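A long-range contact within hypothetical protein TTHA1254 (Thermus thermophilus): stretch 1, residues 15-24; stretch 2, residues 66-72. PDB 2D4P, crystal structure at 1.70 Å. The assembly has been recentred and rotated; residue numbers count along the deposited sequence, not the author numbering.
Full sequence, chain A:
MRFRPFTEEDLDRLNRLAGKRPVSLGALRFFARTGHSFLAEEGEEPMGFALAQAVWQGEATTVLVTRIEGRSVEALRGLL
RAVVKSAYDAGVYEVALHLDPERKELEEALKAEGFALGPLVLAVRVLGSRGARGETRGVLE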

ATOM      1  N   ASN A  15       7.365  -2.808 -11.335  1.00 23.97           N
ATOM      2  CA  ASN A  15       6.549  -3.223 -12.461  1.00 24.66           C
ATOM      3  C   ASN A  15       6.574  -4.727 -12.629  1.00 25.06           C
ATOM      4  O   ASN A  15       5.622  -5.320 -13.129  1.00 24.74           O
ATOM      5  N   ARG A  16       7.630  -5.374 -12.151  1.00 25.61           N
ATOM      6  CA  ARG A  16       7.632  -6.840 -12.104  1.00 25.85           C
ATOM      7  C   ARG A  16       6.515  -7.367 -11.192  1.00 24.69           C
ATOM      8  O   ARG A  16       6.041  -8.492 -11.378  1.00 24.83           O
ATOM      9  N   LEU A  17       6.110  -6.559 -10.204  1.00 23.02           N
ATOM     10  CA  LEU A  17       5.020  -6.884  -9.283  1.00 22.83           C
ATOM     11  C   LEU A  17       3.659  -6.313  -9.671  1.00 22.46           C
ATOM     12  O   LEU A  17       2.663  -6.605  -9.015  1.00 23.11           O
ATOM     13  N   ALA A  18       3.618  -5.477 -10.706  1.00 21.69           N
ATOM     14  CA  ALA A  18       2.443  -4.652 -10.999  1.00 21.37           C
ATOM     15  C   ALA A  18       1.431  -5.287 -11.985  1.00 21.20           C
ATOM     16  O   ALA A  18       0.400  -4.687 -12.280  1.00 21.34           O
ATOM     17  N   GLY A  19       1.735  -6.486 -12.470  1.00 22.08           N
ATOM     18  CA  GLY A  19       0.833  -7.218 -13.324  1.00 21.77           C
ATOM     19  C   GLY A  19       0.454  -6.404 -14.568  1.00 22.35           C
ATOM     20  O   GLY A  19       1.331  -5.889 -15.278  1.00 21.57           O
ATOM     21  N   LYS A  20      -0.847  -6.283 -14.811  1.00 22.14           N
ATOM     22  CA  LYS A  20      -1.349  -5.606 -16.003  1.00 22.67           C
ATOM     23  C   LYS A  20      -1.670  -4.150 -15.751  1.00 22.83           C
ATOM     24  O   LYS A  20      -2.332  -3.515 -16.567  1.00 22.13           O
ATOM     25  N   ARG A  21      -1.250  -3.626 -14.603  1.00 23.56           N
ATOM     26  CA  ARG A  21      -1.482  -2.229 -14.240  1.00 24.76           C
ATOM     27  C   ARG A  21      -0.155  -1.595 -13.824  1.00 24.75           C
ATOM     28  O   ARG A  21       0.227  -1.581 -12.649  1.00 24.35           O
ATOM     29  N   PRO A  22       0.549  -1.059 -14.805  1.00 25.38           N
ATOM     30  CA  PRO A  22       1.907  -0.568 -14.584  1.00 25.36           C
ATOM     31  C   PRO A  22       1.951   0.678 -13.704  1.00 24.50           C
ATOM     32  O   PRO A  22       1.000   1.460 -13.610  1.00 24.46           O
ATOM     33  N   VAL A  23       3.081   0.828 -13.038  1.00 24.63           N
ATOM     34  CA  VAL A  23       3.400   2.005 -12.247  1.00 24.58           C
ATOM     35  C   VAL A  23       4.281   2.876 -13.114  1.00 24.00           C
ATOM     36  O   VAL A  23       5.330   2.430 -13.614  1.00 23.81           O
ATOM     37  N   SER A  24       3.858   4.114 -13.331  1.00 23.16           N
ATOM     38  CA  SER A  24       4.682   5.046 -14.086  1.00 23.18           C
ATOM     39  C   SER A  24       5.791   5.616 -13.207  1.00 22.93           C
ATOM     40  O   SER A  24       5.727   5.561 -11.975  1.00 22.61           O
ATOM     41  N   THR A  66      -3.464   3.226  -1.481  1.00 23.24           N
ATOM     42  CA  THR A  66      -4.002   3.310  -2.796  1.00 24.68           C
ATOM     43  C   THR A  66      -3.869   2.007  -3.531  1.00 23.79           C
ATOM     44  O   THR A  66      -4.748   1.605  -4.313  1.00 24.47           O
ATOM     45  N   ARG A  67      -2.737   1.339  -3.309  1.00 21.90           N
ATOM     46  CA  ARG A  67      -2.449   0.084  -3.943  1.00 22.05           C
ATOM     47  C   ARG A  67      -1.509  -0.759  -3.114  1.00 21.91           C
ATOM     48  O   ARG A  67      -0.509  -0.250  -2.611  1.00 20.97           O
ATOM     49  N   ILE A  68      -1.793  -2.052  -3.053  1.00 22.24           N
ATOM     50  CA  ILE A  68      -0.853  -2.984  -2.434  1.00 21.64           C
ATOM     51  C   ILE A  68      -0.814  -4.245  -3.290  1.00 21.97           C
ATOM     52  O   ILE A  68      -1.851  -4.728  -3.764  1.00 22.58           O
ATOM     53  N   GLU A  69       0.395  -4.726  -3.527  1.00 21.28           N
ATOM     54  CA  GLU A  69       0.639  -5.935  -4.263  1.00 21.62           C
ATOM     55  C   GLU A  69       1.622  -6.768  -3.475  1.00 21.87           C
ATOM     56  O   GLU A  69       2.527  -6.220  -2.836  1.00 20.23           O
ATOM     57  N   GLY A  70       1.461  -8.084  -3.531  1.00 21.52           N
ATOM     58  CA  GLY A  70       2.374  -8.968  -2.829  1.00 22.68           C
ATOM     59  C   GLY A  70       2.241 -10.435  -3.194  1.00 23.74           C
ATOM     60  O   GLY A  70       1.148 -10.926  -3.456  1.00 24.68           O
ATOM     61  N   ARG A  71       3.378 -11.120  -3.183  1.00 24.01           N
ATOM     62  CA  ARG A  71       3.477 -12.499  -3.637  1.00 24.21           C
ATOM     63  C   ARG A  71       3.193 -13.526  -2.549  1.00 23.44           C
ATOM     64  O   ARG A  71       3.124 -14.748  -2.828  1.00 21.60           O
ATOM     65  N   SER A  72       3.036 -13.048  -1.319  1.00 21.52           N
ATOM     66  CA  SER A  72       2.749 -13.906  -0.189  1.00 21.90           C
ATOM     67  C   SER A  72       2.069 -13.121   0.921  1.00 22.23           C
ATOM     68  O   SER A  72       2.178 -11.906   0.981  1.00 20.93           O
TER

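Two arginines lie flat on one another across this contact: the guanidinium of Arg21 stacks on that of Arg67, centres 4.0 Å apart and planes at 22°, with Arg21 NH2 3.7 Å from Arg67 NE. Such like charges would repel, but Glu69 OE2 supplies a negative charge to both. Glu69 OE2 accepts a hydrogen bond from Arg67 NE at 2.8 Å, part of a salt bridge within the strand, and lies 3.9 Å from Arg21 NH1 in a long salt bridge that is purely electrostatic, since the oxygen sits well out of the Arg21 guanidinium plane.

Arg67 points toward the loop in an extended conformation, chi1 to chi3 all t, and buries more area in the contact than any other residue. Its tip reaches the turn from Ala18 to Arg21, a type II' turn closed by Arg21 N to Ala18 O at 3.0 Å. Arg67 NH2 donates to Ala18 O at 2.9 Å, and Arg67 NH1 donates to Arg21 O at 2.7 Å, so one side chain ties down carbonyls at both ends of the turn. The Val23 methyl CG2 (chi1 t) lies 4.1 Å from Arg67 NH1, a van der Waals contact with the guanidinium. Arg21 also points toward the strand, with chi1 m, chi2 t and chi3 p.

Glu69, m at chi1 and chi2, points toward the loop as well; its CB packs 3.8 Å from Leu17 O. Water 1 lies 2.7 Å from Leu17 O and 3.4 Å from Glu69 OE1, the second a weak bond; it has more acceptors in reach than protons, so these may not all be satisfied at once.

Leu17 (chi1 m, chi2 t) points toward the strand, and its CD2 meets the edge of the Arg71 guanidinium, 3.9 Å from Arg71 NE. Arg71 leaves its CA sideways, yet its end comes nearer, bringing Arg71 NH2 to 4.1 Å from Arg16 NH2, a second pairing of like charges.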

ATOM      1  CB  ASN A  15       6.973  -2.450 -13.699  1.00 24.52           C
ATOM      2  CG  ASN A  15       6.342  -1.085 -13.736  1.00 26.42           C
ATOM      3  OD1 ASN A  15       5.134  -0.979 -13.907  1.00 29.46           O
ATOM      4  ND2 ASN A  15       7.133  -0.036 -13.523  1.00 26.56           N
ATOM      5  CB  ARG A  16       8.993  -7.380 -11.636  1.00 27.11           C
ATOM      6  CG  ARG A  16       9.973  -7.621 -12.766  1.00 31.80           C
ATOM      7  CD  ARG A  16      11.379  -7.940 -12.264  1.00 36.13           C
ATOM      8  NE  ARG A  16      11.407  -9.255 -11.629  1.00 40.77           N
ATOM      9  CZ  ARG A  16      12.397  -9.720 -10.861  1.00 42.69           C
ATOM     10  NH1 ARG A  16      13.468  -8.963 -10.596  1.00 43.36           N
ATOM     11  NH2 ARG A  16      12.300 -10.947 -10.346  1.00 42.85           N
ATOM     12  CB  LEU A  17       5.344  -6.352  -7.879  1.00 22.77           C
ATOM     13  CG  LEU A  17       6.592  -6.954  -7.238  1.00 24.92           C
ATOM     14  CD1 LEU A  17       7.157  -5.987  -6.203  1.00 24.80           C
ATOM     15  CD2 LEU A  17       6.298  -8.337  -6.658  1.00 26.53           C
ATOM     16  CB  ALA A  18       2.894  -3.308 -11.539  1.00 22.09           C
ATOM     17  CB  LYS A  20      -2.576  -6.342 -16.535  1.00 22.53           C
ATOM     18  CG  LYS A  20      -2.256  -7.737 -17.023  1.00 25.18           C
ATOM     19  CD  LYS A  20      -3.506  -8.492 -17.409  1.00 27.12           C
ATOM     20  CE  LYS A  20      -3.173  -9.903 -17.774  1.00 28.83           C
ATOM     21  NZ  LYS A  20      -4.361 -10.655 -18.290  1.00 32.86           N
ATOM     22  CB  ARG A  21      -2.529  -2.111 -13.129  1.00 25.85           C
ATOM     23  CG  ARG A  21      -3.909  -2.558 -13.542  1.00 30.13           C
ATOM     24  CD  ARG A  21      -4.855  -2.781 -12.372  1.00 37.81           C
ATOM     25  NE  ARG A  21      -4.745  -1.722 -11.362  1.00 43.34           N
ATOM     26  CZ  ARG A  21      -4.738  -1.907 -10.033  1.00 47.04           C
ATOM     27  NH1 ARG A  21      -4.832  -3.138  -9.505  1.00 47.82           N
ATOM     28  NH2 ARG A  21      -4.643  -0.840  -9.228  1.00 48.29           N
ATOM     29  CB  PRO A  22       2.424  -0.265 -16.005  1.00 25.66           C
ATOM     30  CG  PRO A  22       1.235  -0.204 -16.884  1.00 27.44           C
ATOM     31  CD  PRO A  22       0.099  -0.885 -16.199  1.00 25.91           C
ATOM     32  CB  VAL A  23       4.185   1.608 -10.946  1.00 25.33           C
ATOM     33  CG1 VAL A  23       4.464   2.838 -10.083  1.00 26.51           C
ATOM     34  CG2 VAL A  23       3.420   0.557 -10.169  1.00 24.84           C
ATOM     35  CB  SER A  24       3.831   6.199 -14.643  1.00 23.45           C
ATOM     36  OG  SER A  24       3.342   7.012 -13.565  1.00 21.70           O
ATOM     37  CB  THR A  66      -3.211   4.488  -3.513  1.00 25.07           C
ATOM     38  OG1 THR A  66      -3.362   5.678  -2.694  1.00 32.10           O
ATOM     39  CG2 THR A  66      -3.816   4.783  -4.772  1.00 29.95           C
ATOM     40  CB  ARG A  67      -1.809   0.313  -5.316  1.00 22.19           C
ATOM     41  CG  ARG A  67      -1.676  -0.962  -6.089  1.00 24.04           C
ATOM     42  CD  ARG A  67      -1.373  -0.736  -7.522  1.00 25.41           C
ATOM     43  NE  ARG A  67      -1.288  -2.003  -8.238  1.00 25.06           N
ATOM     44  CZ  ARG A  67      -0.831  -2.088  -9.470  1.00 23.76           C
ATOM     45  NH1 ARG A  67      -0.419  -0.983 -10.085  1.00 24.30           N
ATOM     46  NH2 ARG A  67      -0.749  -3.276 -10.067  1.00 22.57           N
ATOM     47  CB  ILE A  68      -1.195  -3.252  -0.947  1.00 21.31           C
ATOM     48  CG1 ILE A  68      -0.055  -4.054  -0.297  1.00 23.48           C
ATOM     49  CG2 ILE A  68      -2.532  -3.982  -0.762  1.00 22.21           C
ATOM     50  CD1 ILE A  68      -0.231  -4.249   1.235  1.00 24.38           C
ATOM     51  CB  GLU A  69       1.187  -5.635  -5.663  1.00 21.52           C
ATOM     52  CG  GLU A  69       0.301  -4.746  -6.531  1.00 23.49           C
ATOM     53  CD  GLU A  69      -1.062  -5.347  -6.879  1.00 27.23           C
ATOM     54  OE1 GLU A  69      -1.262  -6.561  -6.736  1.00 26.50           O
ATOM     55  OE2 GLU A  69      -1.938  -4.577  -7.321  1.00 29.44           O
ATOM     56  CB  ARG A  71       4.861 -12.717  -4.196  1.00 25.46           C
ATOM     57  CG  ARG A  71       5.034 -12.128  -5.567  1.00 28.70           C
ATOM     58  CD  ARG A  71       5.965 -12.956  -6.434  1.00 36.74           C
ATOM     59  NE  ARG A  71       7.005 -12.122  -7.014  1.00 42.04           N
ATOM     60  CZ  ARG A  71       8.153 -12.572  -7.506  1.00 44.93           C
ATOM     61  NH1 ARG A  71       8.424 -13.881  -7.515  1.00 46.71           N
ATOM     62  NH2 ARG A  71       9.023 -11.696  -8.005  1.00 45.98           N
ATOM     63  CB  SER A  72       4.052 -14.509   0.339  1.00 21.68           C
ATOM     64  OG  SER A  72       4.885 -13.514   0.920  1.00 21.57           O
TER
HETATM   65  O   HOH W   1       0.135  -7.277  -9.765  1.00 50.92           O